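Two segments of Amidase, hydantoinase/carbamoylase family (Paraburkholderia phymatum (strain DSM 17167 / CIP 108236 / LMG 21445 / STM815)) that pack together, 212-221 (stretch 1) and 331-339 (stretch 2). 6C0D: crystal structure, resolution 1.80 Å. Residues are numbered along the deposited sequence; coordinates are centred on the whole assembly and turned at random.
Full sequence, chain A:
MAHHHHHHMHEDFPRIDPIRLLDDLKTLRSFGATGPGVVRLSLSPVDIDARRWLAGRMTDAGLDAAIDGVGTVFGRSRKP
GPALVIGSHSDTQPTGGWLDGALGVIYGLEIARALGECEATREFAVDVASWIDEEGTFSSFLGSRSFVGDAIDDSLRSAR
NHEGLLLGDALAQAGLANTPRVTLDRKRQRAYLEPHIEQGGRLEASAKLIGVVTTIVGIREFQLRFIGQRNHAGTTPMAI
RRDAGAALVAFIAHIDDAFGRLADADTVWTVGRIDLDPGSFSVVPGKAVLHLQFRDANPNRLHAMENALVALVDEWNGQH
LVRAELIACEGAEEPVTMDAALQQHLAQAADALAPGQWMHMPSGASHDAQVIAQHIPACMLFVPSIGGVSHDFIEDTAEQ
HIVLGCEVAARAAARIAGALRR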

# COMPACT_ATOMS: atom_id res chain seq x y z
N VAL A 212 6.70 -37.12 5.04
CA VAL A 212 5.52 -37.77 5.62
C VAL A 212 4.80 -36.71 6.43
O VAL A 212 5.33 -36.22 7.42
N VAL A 213 3.58 -36.36 6.03
CA VAL A 213 2.89 -35.20 6.62
C VAL A 213 2.30 -35.56 7.98
O VAL A 213 1.54 -36.53 8.13
N THR A 214 2.65 -34.76 9.00
CA THR A 214 2.12 -34.98 10.35
C THR A 214 0.74 -34.36 10.52
O THR A 214 -0.19 -35.01 11.03
N THR A 215 0.62 -33.10 10.12
CA THR A 215 -0.53 -32.26 10.43
C THR A 215 -0.65 -31.23 9.32
O THR A 215 0.37 -30.71 8.86
N ILE A 216 -1.87 -30.93 8.91
CA ILE A 216 -2.15 -29.78 8.06
C ILE A 216 -2.41 -28.58 8.96
O ILE A 216 -3.27 -28.64 9.84
N VAL A 217 -1.65 -27.49 8.78
CA VAL A 217 -1.64 -26.42 9.78
C VAL A 217 -3.00 -25.73 9.81
O VAL A 217 -3.73 -25.69 8.81
N GLY A 218 -3.37 -25.22 10.99
CA GLY A 218 -4.48 -24.29 11.07
C GLY A 218 -4.06 -22.90 10.63
O GLY A 218 -2.86 -22.61 10.51
N ILE A 219 -5.05 -22.04 10.37
CA ILE A 219 -4.81 -20.71 9.79
C ILE A 219 -5.65 -19.66 10.51
O ILE A 219 -6.81 -19.92 10.87
N ARG A 220 -5.07 -18.47 10.71
CA ARG A 220 -5.82 -17.29 11.14
C ARG A 220 -5.46 -16.13 10.22
O ARG A 220 -4.31 -16.01 9.79
N GLU A 221 -6.46 -15.30 9.91
CA GLU A 221 -6.25 -14.08 9.14
C GLU A 221 -6.95 -12.93 9.84
O GLU A 221 -8.05 -13.10 10.38
N GLY A 331 -13.14 -17.60 7.63
CA GLY A 331 -12.41 -18.73 7.10
C GLY A 331 -11.25 -19.22 7.94
O GLY A 331 -10.35 -19.86 7.38
N ALA A 332 -11.23 -18.95 9.24
CA ALA A 332 -10.24 -19.56 10.12
C ALA A 332 -10.32 -21.08 10.03
O ALA A 332 -11.39 -21.66 9.85
N GLU A 333 -9.18 -21.74 10.17
CA GLU A 333 -9.12 -23.19 10.10
C GLU A 333 -8.33 -23.73 11.29
O GLU A 333 -7.38 -23.08 11.74
N GLU A 334 -8.75 -24.90 11.82
CA GLU A 334 -8.00 -25.55 12.87
C GLU A 334 -6.98 -26.51 12.26
O GLU A 334 -7.16 -26.97 11.13
N PRO A 335 -5.90 -26.82 12.98
CA PRO A 335 -5.00 -27.90 12.52
C PRO A 335 -5.77 -29.21 12.37
O PRO A 335 -6.73 -29.48 13.10
N VAL A 336 -5.33 -30.03 11.42
CA VAL A 336 -5.97 -31.32 11.15
C VAL A 336 -4.86 -32.35 11.09
O VAL A 336 -4.00 -32.30 10.20
N THR A 337 -4.85 -33.28 12.05
CA THR A 337 -3.77 -34.26 12.08
C THR A 337 -4.01 -35.36 11.06
O THR A 337 -5.15 -35.75 10.80
N MET A 338 -2.92 -35.86 10.48
CA MET A 338 -3.03 -37.04 9.64
C MET A 338 -3.01 -38.28 10.51
O MET A 338 -2.42 -38.29 11.60
N ASP A 339 -3.68 -39.33 10.04
CA ASP A 339 -3.85 -40.54 10.85
C ASP A 339 -2.49 -41.11 11.25
O ASP A 339 -1.61 -41.29 10.40

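The strongest side-chain contact is a salt bridge. Arg-220 NH2 lies 2.7 Å from Glu-334 OE2, and Arg-220 NH1 adds a weak hydrogen bond to the same OE2 at 3.1 Å. Both residues start away from the opposite stretch, yet their ends come nearer. Arg-220 is m at chi1 and chi2, then t; Glu-334 is m, m. Arg-220 NH1 also donates to Ile-219 O at 3.1 Å and, weakly, to Glu-333 O at 3.0 Å. Ala-332 CB covers one face of the guanidinium, 3.8 Å from Arg-220 NH1.

Water 1 bridges the stretches, its O atom 2.8 Å from Val-217 O and 2.5 Å from Glu-333 OE1. Glu-333 (m, t) also brings OE1 to 3.4 Å from CD1 of Ile-219 (m, t).

The antiparallel backbone pairing sets the sides. Ile-216 and Val-336 share one face of the sheet; Thr-215 and Thr-337 share the other. Met-338 (m, m) points toward stretch 1 and packs on two residues: its CE is 3.6 Å from Ile-216 CD1, and its CG is 3.9 Å from Val-213 CG1. Ile-216 is m, t and Val-213 is t. Thr-215 (m) sets CG2 3.9 Å from Pro-335 CB.

At Gly-218 there is no room for a CB: one placed ideally would clash with Glu-333 O and Pro-335 CD.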

# COMPACT_ATOMS: atom_id res chain seq x y z
CB VAL A 212 5.92 -38.95 6.51
CG1 VAL A 212 4.65 -39.56 7.20
CG2 VAL A 212 6.67 -40.03 5.69
CB VAL A 213 1.83 -34.67 5.65
CG1 VAL A 213 0.99 -33.55 6.30
CG2 VAL A 213 2.52 -34.11 4.36
CB THR A 214 3.08 -34.35 11.37
OG1 THR A 214 3.33 -32.99 10.97
CG2 THR A 214 4.40 -35.12 11.39
CB THR A 215 -0.34 -31.54 11.77
OG1 THR A 215 -0.07 -32.49 12.80
CG2 THR A 215 -1.58 -30.72 12.14
CB ILE A 216 -3.33 -30.07 7.13
CG1 ILE A 216 -2.97 -31.25 6.21
CG2 ILE A 216 -3.71 -28.83 6.31
CD1 ILE A 216 -4.14 -31.73 5.35
CB VAL A 217 -0.53 -25.39 9.49
CG1 VAL A 217 0.87 -26.03 9.65
CG2 VAL A 217 -0.72 -24.80 8.10
CB ILE A 219 -5.14 -20.69 8.27
CG1 ILE A 219 -4.35 -21.79 7.54
CG2 ILE A 219 -4.77 -19.31 7.66
CD1 ILE A 219 -4.77 -22.03 6.09
CB ARG A 220 -5.51 -16.90 12.59
CG ARG A 220 -6.04 -17.87 13.62
CD ARG A 220 -7.58 -17.89 13.62
NE ARG A 220 -8.08 -18.70 14.73
CZ ARG A 220 -8.15 -20.04 14.71
NH1 ARG A 220 -7.80 -20.74 13.64
NH2 ARG A 220 -8.60 -20.67 15.78
CB GLU A 221 -6.78 -14.24 7.72
CG GLU A 221 -5.88 -15.19 6.90
CD GLU A 221 -6.40 -15.47 5.51
OE1 GLU A 221 -7.62 -15.35 5.29
OE2 GLU A 221 -5.58 -15.80 4.64
CB ALA A 332 -10.48 -19.11 11.57
CB GLU A 333 -8.48 -23.65 8.78
CG GLU A 333 -9.27 -23.25 7.54
CD GLU A 333 -8.54 -23.56 6.23
OE1 GLU A 333 -7.43 -24.13 6.26
OE2 GLU A 333 -9.09 -23.23 5.15
CB GLU A 334 -8.94 -26.33 13.80
CG GLU A 334 -9.90 -25.42 14.60
CD GLU A 334 -9.13 -24.37 15.38
OE1 GLU A 334 -8.46 -24.75 16.36
OE2 GLU A 334 -9.15 -23.19 14.99
CB PRO A 335 -3.95 -28.00 13.63
CG PRO A 335 -4.03 -26.63 14.38
CD PRO A 335 -5.49 -26.27 14.29
CB VAL A 336 -6.79 -31.31 9.84
CG1 VAL A 336 -7.29 -32.73 9.53
CG2 VAL A 336 -8.00 -30.36 9.96
CB THR A 337 -3.64 -34.89 13.47
OG1 THR A 337 -4.83 -35.64 13.73
CG2 THR A 337 -3.51 -33.82 14.54
CB MET A 338 -1.88 -37.08 8.62
CG MET A 338 -1.83 -35.84 7.70
SD MET A 338 -3.20 -35.73 6.54
CE MET A 338 -4.41 -34.70 7.44
CB ASP A 339 -4.63 -41.60 10.06
CG ASP A 339 -4.95 -42.81 10.90
OD1 ASP A 339 -5.98 -42.77 11.60
OD2 ASP A 339 -4.15 -43.77 10.85
O HOH W 1 -5.83 -25.89 6.94